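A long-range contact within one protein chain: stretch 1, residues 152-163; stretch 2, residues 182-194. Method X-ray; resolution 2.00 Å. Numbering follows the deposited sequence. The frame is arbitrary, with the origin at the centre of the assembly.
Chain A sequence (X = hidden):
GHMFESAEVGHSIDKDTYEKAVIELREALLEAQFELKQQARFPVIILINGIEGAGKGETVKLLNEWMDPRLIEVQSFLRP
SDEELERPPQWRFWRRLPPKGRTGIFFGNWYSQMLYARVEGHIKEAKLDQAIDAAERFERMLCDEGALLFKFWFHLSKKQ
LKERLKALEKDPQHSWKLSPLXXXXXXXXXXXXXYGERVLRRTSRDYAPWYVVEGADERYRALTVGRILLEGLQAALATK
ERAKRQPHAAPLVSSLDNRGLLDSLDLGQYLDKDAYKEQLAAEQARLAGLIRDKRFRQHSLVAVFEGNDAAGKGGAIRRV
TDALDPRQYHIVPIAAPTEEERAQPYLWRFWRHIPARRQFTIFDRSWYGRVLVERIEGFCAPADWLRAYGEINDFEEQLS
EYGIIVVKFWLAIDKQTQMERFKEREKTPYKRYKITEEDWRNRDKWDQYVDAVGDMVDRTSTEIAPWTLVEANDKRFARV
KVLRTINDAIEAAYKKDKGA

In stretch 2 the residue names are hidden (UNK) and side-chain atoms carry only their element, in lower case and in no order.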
# COMPACT_ATOMS: atom_id res chain seq x y z
N PHE A 152 8.21 -19.79 16.94
CA PHE A 152 9.38 -20.34 17.54
C PHE A 152 9.75 -19.51 18.73
O PHE A 152 9.90 -18.28 18.63
CB PHE A 152 10.56 -20.45 16.56
CG PHE A 152 10.35 -21.39 15.44
CD1 PHE A 152 10.50 -22.76 15.60
CD2 PHE A 152 10.02 -20.91 14.18
CE1 PHE A 152 10.30 -23.61 14.52
CE2 PHE A 152 9.87 -21.76 13.09
CZ PHE A 152 9.98 -23.08 13.26
N TRP A 153 9.91 -20.21 19.83
CA TRP A 153 10.45 -19.66 21.05
C TRP A 153 11.85 -20.22 21.31
O TRP A 153 12.01 -21.38 21.65
CB TRP A 153 9.51 -19.99 22.23
CG TRP A 153 10.05 -19.52 23.59
CD1 TRP A 153 11.04 -20.08 24.30
CD2 TRP A 153 9.59 -18.41 24.34
NE1 TRP A 153 11.27 -19.36 25.45
CE2 TRP A 153 10.37 -18.34 25.50
CE3 TRP A 153 8.59 -17.46 24.15
CZ2 TRP A 153 10.15 -17.40 26.48
CZ3 TRP A 153 8.40 -16.49 25.13
CH2 TRP A 153 9.16 -16.48 26.26
N PHE A 154 12.84 -19.36 21.13
CA PHE A 154 14.24 -19.65 21.37
C PHE A 154 14.54 -19.51 22.85
O PHE A 154 14.35 -18.42 23.44
CB PHE A 154 15.11 -18.68 20.56
CG PHE A 154 15.04 -18.92 19.07
CD1 PHE A 154 16.04 -19.62 18.41
CD2 PHE A 154 13.92 -18.52 18.34
CE1 PHE A 154 15.93 -19.90 17.06
CE2 PHE A 154 13.84 -18.77 16.95
CZ PHE A 154 14.83 -19.45 16.33
N HIS A 155 14.97 -20.61 23.47
CA HIS A 155 15.08 -20.66 24.91
C HIS A 155 16.52 -20.76 25.43
O HIS A 155 17.34 -21.46 24.85
CB HIS A 155 14.35 -21.88 25.45
CG HIS A 155 14.12 -21.80 26.92
ND1 HIS A 155 13.46 -20.75 27.51
CD2 HIS A 155 14.52 -22.61 27.92
CE1 HIS A 155 13.42 -20.94 28.81
NE2 HIS A 155 14.06 -22.06 29.09
N LEU A 156 16.76 -20.13 26.58
CA LEU A 156 17.90 -20.46 27.42
C LEU A 156 17.38 -20.52 28.83
O LEU A 156 16.42 -19.85 29.17
CB LEU A 156 19.01 -19.40 27.34
CG LEU A 156 19.77 -19.12 26.03
CD1 LEU A 156 20.64 -17.85 26.21
CD2 LEU A 156 20.58 -20.34 25.58
N SER A 157 18.01 -21.36 29.64
CA SER A 157 17.75 -21.35 31.06
C SER A 157 18.47 -20.19 31.69
O SER A 157 19.34 -19.55 31.11
CB SER A 157 18.14 -22.68 31.74
OG SER A 157 19.53 -22.85 31.72
N LYS A 158 18.08 -19.93 32.92
CA LYS A 158 18.65 -18.82 33.67
C LYS A 158 20.16 -18.94 33.72
O LYS A 158 20.85 -17.96 33.44
CB LYS A 158 18.05 -18.80 35.06
CG LYS A 158 18.29 -17.52 35.82
CD LYS A 158 17.45 -17.54 37.04
CE LYS A 158 17.63 -16.28 37.91
NZ LYS A 158 16.90 -15.08 37.41
N LYS A 159 20.64 -20.14 34.07
CA LYS A 159 22.06 -20.51 34.13
C LYS A 159 22.77 -20.33 32.80
O LYS A 159 23.92 -19.89 32.75
CB LYS A 159 22.21 -21.98 34.56
CG LYS A 159 22.61 -22.18 35.99
CD LYS A 159 22.93 -23.66 36.31
CE LYS A 159 22.57 -24.02 37.78
NZ LYS A 159 22.71 -22.86 38.70
N GLN A 160 22.08 -20.71 31.72
CA GLN A 160 22.64 -20.59 30.36
C GLN A 160 22.70 -19.11 29.98
O GLN A 160 23.71 -18.64 29.53
CB GLN A 160 21.81 -21.38 29.34
CG GLN A 160 22.05 -22.91 29.33
CD GLN A 160 20.98 -23.68 28.54
OE1 GLN A 160 19.86 -23.21 28.35
NE2 GLN A 160 21.34 -24.86 28.08
N LEU A 161 21.60 -18.37 30.18
CA LEU A 161 21.64 -16.90 30.02
C LEU A 161 22.79 -16.26 30.81
O LEU A 161 23.54 -15.47 30.28
CB LEU A 161 20.31 -16.26 30.44
CG LEU A 161 20.28 -14.74 30.31
CD1 LEU A 161 20.24 -14.32 28.85
CD2 LEU A 161 19.12 -14.13 31.08
N LYS A 162 22.90 -16.61 32.08
CA LYS A 162 23.96 -16.11 32.94
C LYS A 162 25.36 -16.13 32.31
O LYS A 162 26.13 -15.17 32.44
CB LYS A 162 23.96 -16.93 34.24
CG LYS A 162 22.70 -16.69 35.16
CD LYS A 162 23.05 -15.96 36.48
CE LYS A 162 21.86 -15.89 37.45
NZ LYS A 162 20.95 -14.71 37.18
N GLU A 163 25.69 -17.22 31.63
CA GLU A 163 27.02 -17.35 30.98
C GLU A 163 27.12 -16.47 29.71
O GLU A 163 28.16 -15.87 29.45
CB GLU A 163 27.32 -18.82 30.62
CG GLU A 163 27.05 -19.89 31.70
CD GLU A 163 28.15 -20.00 32.77
OE1 GLU A 163 29.36 -20.03 32.42
OE2 GLU A 163 27.80 -20.07 33.98
N UNK A 182 16.43 -5.07 30.29
CA UNK A 182 17.78 -5.30 30.84
C UNK A 182 17.86 -6.74 31.34
O UNK A 182 17.48 -7.04 32.46
o UNK A 182 19.95 -3.59 33.32
c UNK A 182 19.54 -4.47 32.54
c UNK A 182 18.09 -4.33 31.99
o UNK A 182 20.26 -5.43 32.18
N UNK A 183 18.38 -7.60 30.49
CA UNK A 183 18.47 -8.99 30.80
C UNK A 183 19.51 -9.33 31.87
O UNK A 183 19.57 -10.44 32.33
c UNK A 183 15.49 -10.37 27.67
c UNK A 183 15.07 -12.63 29.07
c UNK A 183 16.18 -11.93 29.34
c UNK A 183 17.45 -9.79 28.64
c UNK A 183 18.65 -9.79 29.52
n UNK A 183 15.95 -9.20 27.14
c UNK A 183 16.41 -10.76 28.63
c UNK A 183 17.11 -8.88 27.73
c UNK A 183 14.18 -12.22 28.12
c UNK A 183 14.36 -11.09 27.41
N UNK A 184 20.32 -8.36 32.28
CA UNK A 184 21.28 -8.53 33.38
C UNK A 184 20.59 -8.68 34.74
O UNK A 184 21.09 -9.35 35.63
c UNK A 184 24.15 -6.03 32.47
c UNK A 184 22.26 -7.36 33.47
c UNK A 184 25.11 -6.00 31.28
n UNK A 184 26.04 -4.85 31.31
c UNK A 184 23.22 -7.23 32.33
N UNK A 185 19.44 -8.04 34.86
CA UNK A 185 18.61 -8.17 36.04
C UNK A 185 17.93 -9.53 36.06
O UNK A 185 17.28 -9.93 35.12
c UNK A 185 18.12 -5.81 36.76
c UNK A 185 17.90 -4.54 35.96
c UNK A 185 17.59 -7.04 36.09
o UNK A 185 18.85 -3.85 35.63
n UNK A 185 16.65 -4.22 35.67
N UNK A 186 18.14 -10.23 37.16
CA UNK A 186 17.62 -11.59 37.40
C UNK A 186 16.10 -11.63 37.29
O UNK A 186 15.56 -12.56 36.72
o UNK A 186 17.61 -13.40 39.06
c UNK A 186 18.04 -12.06 38.82
N UNK A 187 15.45 -10.63 37.89
CA UNK A 187 13.99 -10.49 37.85
C UNK A 187 13.43 -10.44 36.42
O UNK A 187 12.36 -11.00 36.17
o UNK A 187 13.28 -5.97 37.90
o UNK A 187 13.69 -6.33 40.04
c UNK A 187 13.74 -6.67 38.83
c UNK A 187 13.53 -9.25 38.66
c UNK A 187 14.42 -7.99 38.46
N UNK A 188 14.15 -9.79 35.50
CA UNK A 188 13.71 -9.70 34.10
C UNK A 188 13.46 -11.11 33.58
O UNK A 188 12.31 -11.43 33.29
c UNK A 188 14.34 -9.05 31.74
c UNK A 188 14.70 -7.43 33.59
c UNK A 188 14.69 -8.91 33.19
N UNK A 189 14.49 -11.96 33.54
CA UNK A 189 14.32 -13.37 33.07
C UNK A 189 13.14 -14.12 33.78
O UNK A 189 12.25 -14.71 33.15
c UNK A 189 15.56 -15.59 32.79
c UNK A 189 15.89 -15.93 31.49
o UNK A 189 15.17 -19.51 31.41
c UNK A 189 15.09 -16.60 33.62
c UNK A 189 15.31 -18.22 31.86
c UNK A 189 14.97 -17.90 33.16
c UNK A 189 15.65 -14.16 33.27
c UNK A 189 15.75 -17.26 31.02
N UNK A 190 13.14 -14.07 35.11
CA UNK A 190 12.14 -14.79 35.87
C UNK A 190 10.73 -14.36 35.46
O UNK A 190 9.85 -15.21 35.33
o UNK A 190 13.92 -15.07 39.08
c UNK A 190 12.35 -14.57 37.38
o UNK A 190 14.36 -15.89 37.10
c UNK A 190 13.63 -15.24 37.89
N UNK A 191 10.51 -13.08 35.25
CA UNK A 191 9.16 -12.63 34.91
C UNK A 191 8.82 -12.89 33.49
O UNK A 191 7.69 -13.26 33.19
n UNK A 191 7.62 -9.00 36.71
c UNK A 191 9.14 -10.88 36.72
n UNK A 191 5.97 -7.51 36.07
c UNK A 191 8.95 -11.14 35.25
c UNK A 191 8.98 -9.42 37.05
c UNK A 191 7.25 -7.77 36.36
n UNK A 191 8.19 -6.82 36.29
N UNK A 192 9.79 -12.71 32.60
CA UNK A 192 9.61 -13.00 31.21
C UNK A 192 9.16 -14.45 30.96
O UNK A 192 8.25 -14.71 30.12
c UNK A 192 10.74 -12.61 29.01
c UNK A 192 10.81 -13.56 26.79
c UNK A 192 10.91 -12.78 30.47
c UNK A 192 10.33 -11.40 28.49
c UNK A 192 10.96 -13.70 28.14
c UNK A 192 10.18 -11.24 27.14
c UNK A 192 10.43 -12.32 26.27
N UNK A 193 9.80 -15.38 31.66
CA UNK A 193 9.51 -16.78 31.46
C UNK A 193 8.21 -17.16 32.16
O UNK A 193 7.51 -18.04 31.70
c UNK A 193 10.66 -17.75 31.85
c UNK A 193 11.85 -17.66 30.81
c UNK A 193 11.10 -17.55 33.29
N UNK A 194 7.89 -16.50 33.27
CA UNK A 194 6.58 -16.68 33.96
C UNK A 194 5.41 -16.31 33.06
O UNK A 194 4.47 -17.09 32.82
c UNK A 194 6.57 -15.87 35.28
n UNK A 194 3.28 -15.05 36.67
c UNK A 194 4.35 -14.69 35.90
c UNK A 194 3.47 -16.29 37.11
n UNK A 194 4.64 -16.72 36.67
c UNK A 194 5.22 -15.73 35.90
O HOH W 1 12.95 -21.39 32.09

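Position 182 carries two side-chain carbons, the second bearing two oxygens, and lies out of reach of stretch 1; a carboxylate this short is Asp182. At 183 one carbon leads into fused five- and six-membered rings of eight carbons and one nitrogen, and Leu161 CD2 lies at the ring edge. This indole is Trp183, whose CE3 is 4.1 Å from Leu161 CD2. Position 184 has four carbons in a row ending in nitrogen; its CA-to-CB bond points away from stretch 1, and it makes no contact there: Lys184, whose N donates to Asp182 OD1 (2.9 Å) within a type I turn. At 185 there are three carbons, the third carrying one oxygen and one nitrogen; the CA-to-CB bond again points away, without contact. This is Gln185, at the N-cap position of the helix.

Position 186 has one carbon and one oxygen, and that oxygen meets the amine of Lys158. It is Ser186, and Lys158 NZ donates to Ser186 OG over a very short 2.5 Å. Position 187 holds three carbons, the third with two oxygens; its CA-to-CB bond points away and it makes no contact with stretch 1: Glu187. At 188 one carbon carries two others, again without touching stretch 1; the branched group is Val188.

Position 189 has one carbon and a six-carbon ring bearing an oxygen, the ring lying against Lys158 and Leu161. It is Tyr189. Its OH donates to Leu156 O at 2.6 Å, while CD1 packs 3.7 Å from Leu161 CD2 and Lys158 CA sits over one ring face. A water donates to Tyr189 OH, its O 3.0 Å from that atom, and accepts a weak bond from His155 NE2, 3.3 Å from the same water O.

At 190 two carbons, the second with two oxygens, reach the Lys158 amine. This is Asp190, and the salt bridge from Lys158 NZ to Asp190 OD1 measures 2.7 Å. Position 191 shows three carbons, a nitrogen, then a carbon with two more nitrogens, a guanidinium out of reach of stretch 1: Arg191. At 192 one carbon and an unsubstituted six-carbon ring approach Trp153; it is Phe192, with CE2 3.4 Å from Trp153 CH2 and the rings oblique. Position 193, one carbon carrying two, meets the edge of the His155 ring: Val193, its CG1 4.2 Å from His155 CE1. Position 194 has one carbon and a five-membered ring of three carbons and two nitrogens, beyond reach: His194.

The contact centres on Tyr189, whose hydroxyl ties the helix to the backbone just beyond the strand. One helical turn apart, Ser186 and Asp190 converge on the Lys158 amine, while Leu161 and Trp153 extend the packing to Trp183 and Phe192.

Stretch 2 182-194: DWKQSEVYDRFVH
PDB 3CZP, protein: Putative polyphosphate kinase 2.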